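ATP-dependent 6-phosphofructokinase subunit beta (PDB 3O8O) catalyses the ATP-dependent phosphorylation of fructose 6-phosphate to fructose 1,6-bisphosphate, the first committing step of glycolysis, as an allosterically regulated enzyme. Local coordinates at residues S169-I174 with Q290-V296; L436-V442 with Y479-F485; Y533-T539 with L666-D671. One frame throughout, in Å; residues are numbered along the deposited sequence.

Contact 1: S169-I174 with Q290-V296; sequences SALDRI and QRGGTAV. With F6P (6-O-phosphono-beta-D-fructofuranose), chain K.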
loop_
_atom_site.group_PDB
_atom_site.type_symbol
_atom_site.label_atom_id
_atom_site.label_comp_id
_atom_site.label_asym_id
_atom_site.label_seq_id
_atom_site.Cartn_x
_atom_site.Cartn_y
_atom_site.Cartn_z
ATOM N N SER B 169 29.181 29.404 3.255
ATOM C CA SER B 169 27.973 30.034 2.747
ATOM C C SER B 169 28.408 31.064 1.709
ATOM O O SER B 169 27.824 31.177 0.633
ATOM C CB SER B 169 27.193 30.725 3.871
ATOM O OG SER B 169 26.629 29.786 4.770
ATOM N N ALA B 170 29.440 31.826 2.039
ATOM C CA ALA B 170 29.951 32.812 1.112
ATOM C C ALA B 170 30.413 32.071 -0.151
ATOM O O ALA B 170 30.108 32.488 -1.272
ATOM C CB ALA B 170 31.093 33.541 1.741
ATOM N N LEU B 171 31.129 30.961 0.036
ATOM C CA LEU B 171 31.614 30.174 -1.097
ATOM C C LEU B 171 30.466 29.733 -1.998
ATOM O O LEU B 171 30.616 29.692 -3.212
ATOM C CB LEU B 171 32.388 28.943 -0.613
ATOM C CG LEU B 171 32.806 27.922 -1.698
ATOM C CD1 LEU B 171 33.686 28.606 -2.726
ATOM C CD2 LEU B 171 33.529 26.711 -1.050
ATOM N N ASP B 172 29.327 29.387 -1.386
ATOM C CA ASP B 172 28.109 28.969 -2.102
ATOM C C ASP B 172 27.600 30.151 -2.932
ATOM O O ASP B 172 27.301 30.032 -4.113
ATOM C CB ASP B 172 27.029 28.555 -1.086
ATOM C CG ASP B 172 25.756 28.035 -1.746
ATOM O OD1 ASP B 172 25.727 26.856 -2.188
ATOM O OD2 ASP B 172 24.786 28.821 -1.818
ATOM N N ARG B 173 27.506 31.300 -2.292
ATOM C CA ARG B 173 27.057 32.482 -2.982
ATOM C C ARG B 173 27.926 32.769 -4.196
ATOM O O ARG B 173 27.418 33.103 -5.268
ATOM C CB ARG B 173 27.070 33.677 -2.025
ATOM C CG ARG B 173 25.694 34.264 -1.809
ATOM C CD ARG B 173 24.721 33.178 -1.352
ATOM N NE ARG B 173 24.636 33.110 0.102
ATOM C CZ ARG B 173 24.340 32.009 0.781
ATOM N NH1 ARG B 173 24.111 30.877 0.133
ATOM N NH2 ARG B 173 24.254 32.046 2.102
ATOM N N ILE B 174 29.242 32.631 -4.018
ATOM C CA ILE B 174 30.211 32.889 -5.089
ATOM C C ILE B 174 29.999 31.959 -6.273
ATOM O O ILE B 174 29.811 32.416 -7.394
ATOM C CB ILE B 174 31.694 32.753 -4.571
ATOM C CG1 ILE B 174 32.031 33.928 -3.636
ATOM C CG2 ILE B 174 32.674 32.721 -5.751
ATOM C CD1 ILE B 174 33.301 33.763 -2.838
ATOM N N GLN B 290 27.856 38.152 -1.273
ATOM C CA GLN B 290 28.654 37.101 -0.671
ATOM C C GLN B 290 28.413 37.061 0.835
ATOM O O GLN B 290 28.686 36.055 1.494
ATOM C CB GLN B 290 30.137 37.338 -0.962
ATOM C CG GLN B 290 30.468 37.392 -2.445
ATOM C CD GLN B 290 31.894 37.834 -2.710
ATOM O OE1 GLN B 290 32.848 37.059 -2.560
ATOM N NE2 GLN B 290 32.049 39.095 -3.098
ATOM N N ARG B 291 27.888 38.156 1.371
ATOM C CA ARG B 291 27.623 38.268 2.800
ATOM C C ARG B 291 26.189 37.908 3.160
ATOM O O ARG B 291 25.901 37.560 4.303
ATOM C CB ARG B 291 27.926 39.697 3.260
ATOM C CG ARG B 291 29.401 40.017 3.283
ATOM C CD ARG B 291 30.034 39.532 4.576
ATOM N NE ARG B 291 29.666 40.408 5.678
ATOM C CZ ARG B 291 30.068 41.668 5.771
ATOM N NH1 ARG B 291 30.858 42.179 4.829
ATOM N NH2 ARG B 291 29.658 42.426 6.779
ATOM N N GLY B 292 25.297 37.997 2.176
ATOM C CA GLY B 292 23.894 37.697 2.395
ATOM C C GLY B 292 23.501 36.242 2.221
ATOM O O GLY B 292 24.353 35.341 2.157
ATOM N N GLY B 293 22.196 36.010 2.140
ATOM C CA GLY B 293 21.723 34.653 1.998
ATOM C C GLY B 293 21.640 33.916 3.323
ATOM O O GLY B 293 22.246 34.309 4.321
ATOM N N THR B 294 20.874 32.835 3.335
ATOM C CA THR B 294 20.676 32.037 4.528
ATOM C C THR B 294 21.872 31.113 4.709
ATOM O O THR B 294 22.536 30.735 3.743
ATOM C CB THR B 294 19.422 31.204 4.374
ATOM O OG1 THR B 294 19.786 29.873 3.969
ATOM C CG2 THR B 294 18.537 31.801 3.298
ATOM N N ALA B 295 22.151 30.722 5.938
ATOM C CA ALA B 295 23.288 29.855 6.125
ATOM C C ALA B 295 23.123 28.498 5.425
ATOM O O ALA B 295 22.053 27.886 5.460
ATOM C CB ALA B 295 23.547 29.657 7.601
ATOM N N VAL B 296 24.195 28.054 4.773
ATOM C CA VAL B 296 24.256 26.768 4.103
ATOM C C VAL B 296 24.196 25.716 5.223
ATOM O O VAL B 296 24.590 25.999 6.348
ATOM C CB VAL B 296 25.597 26.671 3.306
ATOM C CG1 VAL B 296 26.012 25.195 3.072
ATOM C CG2 VAL B 296 25.445 27.423 1.991
HETATM O O1 F6P K . 34.512 40.968 7.307
HETATM C C1 F6P K . 35.370 40.818 6.177
HETATM C C2 F6P K . 34.669 41.356 4.928
HETATM O O2 F6P K . 33.466 40.649 4.656
HETATM C C3 F6P K . 35.556 41.260 3.689
HETATM O O3 F6P K . 35.394 40.016 2.999
HETATM C C4 F6P K . 35.109 42.533 2.905
HETATM O O4 F6P K . 36.107 42.989 1.986
HETATM C C5 F6P K . 34.814 43.525 4.072
HETATM O O5 F6P K . 34.306 42.697 5.117
HETATM C C6 F6P K . 33.688 44.489 3.779
HETATM O O6 F6P K . 33.565 45.295 4.953
HETATM P P F6P K . 32.325 46.305 4.795
HETATM O O1P F6P K . 31.081 45.502 4.688
HETATM O O2P F6P K . 32.222 47.227 6.110
HETATM O O3P F6P K . 32.481 47.215 3.456
#

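Contact 2: L436-V442 with Y479-F485; sequences LARHESV and YFQKYEF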
loop_
_atom_site.group_PDB
_atom_site.type_symbol
_atom_site.label_atom_id
_atom_site.label_comp_id
_atom_site.label_asym_id
_atom_site.label_seq_id
_atom_site.Cartn_x
_atom_site.Cartn_y
_atom_site.Cartn_z
ATOM N N LEU B 436 29.475 -2.026 -19.796
ATOM C CA LEU B 436 30.762 -2.522 -20.233
ATOM C C LEU B 436 30.539 -3.833 -20.944
ATOM O O LEU B 436 30.812 -3.960 -22.129
ATOM C CB LEU B 436 31.685 -2.735 -19.033
ATOM C CG LEU B 436 33.069 -3.215 -19.433
ATOM C CD1 LEU B 436 33.727 -2.125 -20.262
ATOM C CD2 LEU B 436 33.897 -3.536 -18.202
ATOM N N ALA B 437 30.014 -4.797 -20.203
ATOM C CA ALA B 437 29.762 -6.126 -20.719
ATOM C C ALA B 437 28.884 -6.139 -21.942
ATOM O O ALA B 437 29.232 -6.747 -22.952
ATOM C CB ALA B 437 29.144 -6.983 -19.645
ATOM N N ARG B 438 27.745 -5.467 -21.856
ATOM C CA ARG B 438 26.800 -5.449 -22.968
ATOM C C ARG B 438 27.075 -4.507 -24.146
ATOM O O ARG B 438 26.474 -4.682 -25.211
ATOM C CB ARG B 438 25.383 -5.203 -22.446
ATOM N N HIS B 439 27.959 -3.523 -23.979
ATOM C CA HIS B 439 28.261 -2.613 -25.084
ATOM C C HIS B 439 29.703 -2.153 -25.155
ATOM O O HIS B 439 29.979 -1.151 -25.822
ATOM C CB HIS B 439 27.397 -1.359 -25.028
ATOM C CG HIS B 439 25.932 -1.633 -25.032
ATOM N ND1 HIS B 439 25.347 -2.546 -25.884
ATOM C CD2 HIS B 439 24.924 -1.098 -24.304
ATOM C CE1 HIS B 439 24.041 -2.561 -25.678
ATOM N NE2 HIS B 439 23.758 -1.691 -24.723
ATOM N N GLU B 440 30.617 -2.853 -24.479
ATOM C CA GLU B 440 32.019 -2.449 -24.489
ATOM C C GLU B 440 32.008 -0.902 -24.480
ATOM O O GLU B 440 32.364 -0.234 -25.452
ATOM C CB GLU B 440 32.710 -3.000 -25.752
ATOM C CG GLU B 440 34.159 -2.548 -25.917
ATOM C CD GLU B 440 34.806 -3.052 -27.185
ATOM O OE1 GLU B 440 34.201 -2.896 -28.270
ATOM O OE2 GLU B 440 35.927 -3.591 -27.088
ATOM N N SER B 441 31.578 -0.329 -23.370
ATOM C CA SER B 441 31.484 1.119 -23.290
ATOM C C SER B 441 32.731 1.908 -22.864
ATOM O O SER B 441 32.595 2.971 -22.246
ATOM C CB SER B 441 30.335 1.477 -22.361
ATOM O OG SER B 441 30.550 0.885 -21.094
ATOM N N VAL B 442 33.934 1.423 -23.184
ATOM C CA VAL B 442 35.124 2.169 -22.783
ATOM C C VAL B 442 35.326 3.368 -23.713
ATOM O O VAL B 442 35.035 3.287 -24.897
ATOM C CB VAL B 442 36.379 1.277 -22.784
ATOM C CG1 VAL B 442 37.597 2.107 -22.426
ATOM C CG2 VAL B 442 36.218 0.157 -21.774
ATOM N N TYR B 479 37.479 -7.291 -21.409
ATOM C CA TYR B 479 37.690 -5.915 -21.830
ATOM C C TYR B 479 38.772 -5.244 -21.007
ATOM O O TYR B 479 39.556 -4.442 -21.515
ATOM C CB TYR B 479 36.400 -5.131 -21.698
ATOM C CG TYR B 479 35.415 -5.421 -22.794
ATOM C CD1 TYR B 479 35.745 -5.182 -24.127
ATOM C CD2 TYR B 479 34.135 -5.881 -22.506
ATOM C CE1 TYR B 479 34.822 -5.387 -25.146
ATOM C CE2 TYR B 479 33.204 -6.085 -23.518
ATOM C CZ TYR B 479 33.554 -5.830 -24.837
ATOM O OH TYR B 479 32.625 -5.978 -25.846
ATOM N N PHE B 480 38.811 -5.569 -19.725
ATOM C CA PHE B 480 39.818 -4.990 -18.849
ATOM C C PHE B 480 41.195 -5.268 -19.447
ATOM O O PHE B 480 41.942 -4.332 -19.801
ATOM C CB PHE B 480 39.713 -5.607 -17.450
ATOM C CG PHE B 480 39.180 -4.662 -16.409
ATOM C CD1 PHE B 480 38.199 -3.732 -16.731
ATOM C CD2 PHE B 480 39.651 -4.717 -15.100
ATOM C CE1 PHE B 480 37.698 -2.876 -15.775
ATOM C CE2 PHE B 480 39.147 -3.860 -14.131
ATOM C CZ PHE B 480 38.169 -2.937 -14.469
ATOM N N GLN B 481 41.514 -6.563 -19.552
ATOM C CA GLN B 481 42.781 -7.026 -20.111
ATOM C C GLN B 481 42.987 -6.358 -21.465
ATOM O O GLN B 481 44.061 -5.806 -21.742
ATOM C CB GLN B 481 42.747 -8.539 -20.297
ATOM C CG GLN B 481 44.070 -9.112 -20.709
ATOM C CD GLN B 481 43.957 -10.550 -21.127
ATOM O OE1 GLN B 481 44.971 -11.218 -21.366
ATOM N NE2 GLN B 481 42.717 -11.047 -21.229
ATOM N N LYS B 482 41.937 -6.398 -22.289
ATOM C CA LYS B 482 41.984 -5.802 -23.610
ATOM C C LYS B 482 42.474 -4.373 -23.581
ATOM O O LYS B 482 43.380 -4.025 -24.304
ATOM C CB LYS B 482 40.625 -5.837 -24.292
ATOM C CG LYS B 482 40.602 -4.941 -25.508
ATOM C CD LYS B 482 39.335 -5.073 -26.338
ATOM C CE LYS B 482 39.414 -4.150 -27.564
ATOM N NZ LYS B 482 38.325 -4.400 -28.539
ATOM N N TYR B 483 41.889 -3.529 -22.755
ATOM C CA TYR B 483 42.352 -2.157 -22.731
ATOM C C TYR B 483 43.574 -1.951 -21.852
ATOM O O TYR B 483 44.126 -0.860 -21.809
ATOM C CB TYR B 483 41.219 -1.234 -22.311
ATOM C CG TYR B 483 40.137 -1.142 -23.361
ATOM C CD1 TYR B 483 39.236 -2.193 -23.562
ATOM C CD2 TYR B 483 40.036 -0.016 -24.178
ATOM C CE1 TYR B 483 38.266 -2.124 -24.544
ATOM C CE2 TYR B 483 39.073 0.065 -25.167
ATOM C CZ TYR B 483 38.189 -0.989 -25.346
ATOM O OH TYR B 483 37.223 -0.899 -26.324
ATOM N N GLU B 484 44.005 -3.005 -21.172
ATOM C CA GLU B 484 45.178 -2.926 -20.312
ATOM C C GLU B 484 45.048 -1.797 -19.281
ATOM O O GLU B 484 45.723 -0.763 -19.365
ATOM N N PHE B 485 44.171 -1.992 -18.308
ATOM C CA PHE B 485 43.984 -0.995 -17.272
ATOM C C PHE B 485 44.946 -1.336 -16.154
ATOM O O PHE B 485 44.927 -2.451 -15.643
ATOM C CB PHE B 485 42.542 -1.032 -16.740
ATOM C CG PHE B 485 41.493 -0.605 -17.752
ATOM C CD1 PHE B 485 41.682 0.549 -18.539
ATOM C CD2 PHE B 485 40.296 -1.325 -17.881
ATOM C CE1 PHE B 485 40.706 0.984 -19.431
ATOM C CE2 PHE B 485 39.311 -0.898 -18.773
ATOM C CZ PHE B 485 39.515 0.262 -19.551
#

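Contact 3: Y533-T539 with L666-D671; sequences YSLGSDT and LPSPID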
loop_
_atom_site.group_PDB
_atom_site.type_symbol
_atom_site.label_atom_id
_atom_site.label_comp_id
_atom_site.label_asym_id
_atom_site.label_seq_id
_atom_site.Cartn_x
_atom_site.Cartn_y
_atom_site.Cartn_z
ATOM N N TYR B 533 32.187 10.753 5.152
ATOM C CA TYR B 533 31.547 11.637 4.203
ATOM C C TYR B 533 31.522 11.108 2.807
ATOM O O TYR B 533 32.527 11.204 2.125
ATOM C CB TYR B 533 32.243 12.983 4.143
ATOM C CG TYR B 533 31.537 13.925 3.202
ATOM C CD1 TYR B 533 30.432 14.644 3.625
ATOM C CD2 TYR B 533 31.921 14.029 1.873
ATOM C CE1 TYR B 533 29.715 15.433 2.760
ATOM C CE2 TYR B 533 31.218 14.820 0.986
ATOM C CZ TYR B 533 30.104 15.525 1.438
ATOM O OH TYR B 533 29.367 16.329 0.580
ATOM N N SER B 534 30.401 10.563 2.364
ATOM C CA SER B 534 30.340 10.098 0.993
ATOM C C SER B 534 30.098 11.338 0.099
ATOM O O SER B 534 29.701 12.392 0.591
ATOM C CB SER B 534 29.223 9.073 0.831
ATOM O OG SER B 534 27.970 9.659 1.083
ATOM N N LEU B 535 30.376 11.238 -1.198
ATOM C CA LEU B 535 30.161 12.377 -2.078
ATOM C C LEU B 535 28.663 12.527 -2.351
ATOM O O LEU B 535 27.928 11.534 -2.458
ATOM C CB LEU B 535 30.915 12.190 -3.407
ATOM C CG LEU B 535 32.432 12.367 -3.471
ATOM C CD1 LEU B 535 32.887 12.254 -4.912
ATOM C CD2 LEU B 535 32.815 13.715 -2.930
ATOM N N GLY B 536 28.221 13.773 -2.462
ATOM C CA GLY B 536 26.818 14.048 -2.729
ATOM C C GLY B 536 26.058 14.445 -1.475
ATOM O O GLY B 536 25.098 15.215 -1.504
ATOM N N SER B 537 26.521 13.916 -0.360
ATOM C CA SER B 537 25.915 14.163 0.924
ATOM C C SER B 537 25.528 15.628 1.201
ATOM O O SER B 537 24.363 15.938 1.438
ATOM C CB SER B 537 26.857 13.646 1.998
ATOM O OG SER B 537 26.324 13.896 3.266
ATOM N N ASP B 538 26.499 16.528 1.176
ATOM C CA ASP B 538 26.227 17.929 1.455
ATOM C C ASP B 538 25.221 18.512 0.459
ATOM O O ASP B 538 24.454 19.420 0.775
ATOM C CB ASP B 538 27.553 18.748 1.435
ATOM C CG ASP B 538 27.338 20.259 1.673
ATOM O OD1 ASP B 538 27.067 20.667 2.831
ATOM O OD2 ASP B 538 27.433 21.038 0.694
ATOM N N THR B 539 25.214 17.998 -0.756
ATOM C CA THR B 539 24.297 18.544 -1.734
ATOM C C THR B 539 22.889 18.140 -1.348
ATOM O O THR B 539 21.957 18.946 -1.433
ATOM C CB THR B 539 24.649 18.046 -3.138
ATOM O OG1 THR B 539 25.840 18.703 -3.572
ATOM C CG2 THR B 539 23.560 18.360 -4.113
ATOM N N LEU B 666 22.462 21.315 -8.910
ATOM C CA LEU B 666 23.888 21.587 -9.084
ATOM C C LEU B 666 24.610 21.235 -7.811
ATOM O O LEU B 666 24.284 21.751 -6.753
ATOM C CB LEU B 666 24.092 23.063 -9.383
ATOM C CG LEU B 666 23.407 23.475 -10.697
ATOM C CD1 LEU B 666 23.548 24.964 -10.944
ATOM C CD2 LEU B 666 23.984 22.605 -11.876
ATOM N N PRO B 667 25.602 20.340 -7.890
ATOM C CA PRO B 667 26.334 19.967 -6.677
ATOM C C PRO B 667 26.846 21.209 -5.941
ATOM O O PRO B 667 27.066 22.244 -6.546
ATOM C CB PRO B 667 27.447 19.077 -7.216
ATOM C CG PRO B 667 27.647 19.592 -8.631
ATOM C CD PRO B 667 26.235 19.771 -9.091
ATOM N N SER B 668 27.027 21.104 -4.636
ATOM C CA SER B 668 27.487 22.221 -3.811
ATOM C C SER B 668 28.995 22.407 -3.811
ATOM O O SER B 668 29.745 21.453 -4.036
ATOM C CB SER B 668 27.054 21.995 -2.363
ATOM O OG SER B 668 27.816 20.954 -1.772
ATOM N N PRO B 669 29.465 23.639 -3.548
ATOM C CA PRO B 669 30.900 23.919 -3.509
ATOM C C PRO B 669 31.624 22.872 -2.667
ATOM O O PRO B 669 32.689 22.384 -3.055
ATOM C CB PRO B 669 30.961 25.297 -2.885
ATOM C CG PRO B 669 29.761 25.962 -3.476
ATOM C CD PRO B 669 28.691 24.878 -3.386
ATOM N N ILE B 670 31.068 22.518 -1.513
ATOM C CA ILE B 670 31.712 21.473 -0.726
ATOM C C ILE B 670 31.815 20.164 -1.547
ATOM O O ILE B 670 32.891 19.638 -1.756
ATOM C CB ILE B 670 30.942 21.172 0.582
ATOM C CG1 ILE B 670 31.124 22.321 1.577
ATOM C CG2 ILE B 670 31.387 19.799 1.153
ATOM C CD1 ILE B 670 30.491 22.079 2.944
ATOM N N ASP B 671 30.691 19.640 -2.007
ATOM C CA ASP B 671 30.712 18.408 -2.768
ATOM C C ASP B 671 31.652 18.453 -3.951
ATOM O O ASP B 671 32.305 17.450 -4.252
ATOM C CB ASP B 671 29.311 18.079 -3.250
ATOM C CG ASP B 671 28.691 17.001 -2.451
ATOM O OD1 ASP B 671 27.459 16.840 -2.524
ATOM O OD2 ASP B 671 29.451 16.307 -1.755
#

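Contact 1: S169-I174 with Q290-V296
R173 leans from helix 167-187 into the loop 290-296 and presents the edge of its guanidinium to the loop's backbone carbonyls. NE and NH2 both donate to G292 O, a side-on grip by two nitrogens on one oxygen, with NE at 3.0 Å. That oxygen lies in the guanidinium plane, yet NE meets it from above the carbonyl plane and NH2 on a lone pair. NH2 also reaches T294 O at 2.7 Å, tilted out of the guanidinium plane. Bends along the arginine chain fold the group back over its own helix: S169 O lies above the centre of one face, and NH1 forms a salt bridge to D172 OD2. A turn earlier, S169 OG sits beside its backbone N (chi1 -69°) and accepts V296 N at 3.0 Å along an almost straight line (177°); D299 is its other partner. V296 CG2 rests on D172 CB, 3.6 Å away. With a leucine in place of R173, the G292 and T294 carbonyls would lose these donors and the loop would probably be freer to shift. I174 and Q290 side chains run obliquely across each other, I174 CD1 coming to 3.3 Å from Q290 OE1, while M197 N and G287 O hold the Q290 amide. The helix thus satisfies loop carbonyls and a loop N-H beside R291, which pairs with D14 and makes a weak NH1 bond to F6P O1P.

Contact 2: L436-V442 with Y479-F485
The ring of Y479 lies against the end of helix 432-439, with E440 CA over one face, displaced toward the rim, and A437 O at its edge. L436 adds an apolar touch, its CG 4.2 Å from Y479 CD2. The ring of Y483, one helical turn further along, receives V442 on a face: V442 CB stands 4.0 Å from the ring centroid and only 18° off the normal, a CH-pi contact, while Y479 O lies in the ring plane at its edge. V442 CG1 touches both aromatic partners. It is 3.7 Å from Y483 CD2 and meets the edge of the F485 ring at CZ, 3.9 Å away. F485 in turn takes Y483 CB over a face and F480 CG at its edge, so the valine, tyrosine and phenylalanine interlock.

E440 reaches across to the other helix. Its CG is anti to the backbone N (chi1 176°) and the chain stays extended, which carries the carboxylate between Y479, K482 and Y483. The carboxylate stands almost perpendicular to the Y483 ring. OE2 pairs with K482 NZ in a salt bridge of 2.9 Å and accepts a weak bond from Y483 OH, although OE2 is crowded in the model and its place is therefore less sure, so both bonds are to be read with caution.

In fold terms, the turn leaving helix 432-439 and the start of edge strand 442-444 are fastened to the end of helix 473-483, just before strand 487-492 of the same sheet. V442 and F485 also share Y427 on strand 425-429. Chemically, the contact is graded: apolar and aromatic packing lies beside the sheet, and a charged pair, with the lysine exposed, closes the solvent side.

Contact 3: Y533-T539 with L666-D671
D671 enters the contact with its carboxylate directed at the first turn of helix 537-558. Its CB passes T539 OG1 at 3.5 Å. CG comes next, close to the amide nitrogen of G536, and there the chain divides into its two oxygens. OD2 accepts G536 N at 2.9 Å, with the donor above the carboxylate plane, and it also takes the hydroxyl of Y533. That oxygen lies at the edge of the tyrosine ring, near the ring plane, while ring and carboxylate planes are turned 54° apart; the modelled O-O separation is too short to be trusted in detail. OD1 faces T539, within bonding distance of both its N and its OG1, though the placing of this oxygen is less sure.

A carboxylate from one helix start therefore sits at the N-terminal end of another, G536 being the N-cap residue of helix 537-558, and the amide dipoles there would be expected to stabilise its negative charge. Helix 669-688 has an N-cap of its own: S668 OG accepts D671 N at 3.2 Å. The two starts are tied reciprocally. S668 OG donates to D538 OD2, a bond modelled very short, and S668 N donates to T539 OG1 at 2.9 Å (159°), the threonine hydroxyl lying beside its backbone N (chi1 -73°). Y533 OH, besides giving to D671, receives D538 N at 2.9 Å. I670 lies crosswise to D538, its CD1 3.7 Å from D538 OD1, and it also touches Y168 of helix 167-187.

Overall arrangement
Two of the three contacts meet where the halves of a duplicated kinase fold join. Contact 1, in the catalytic domain, and contact 3, in the regulatory domain, have centres about 16 Å apart and touch: L171 CG lies 3.4 Å from P669 CB, where helix 167-187 packs on the start of helix 669-688. Contact 1 includes R291 of the fructose 6-phosphate pocket, whereas G536 of contact 3 comes within about 9 Å, at nearest atoms, of bound fructose 2,6-bisphosphate, so the seam has a site of each kind nearby. Contact 2 stands apart, its centre about 44 Å from that of contact 1 and 30 Å from that of contact 3, distant from the annotated sites.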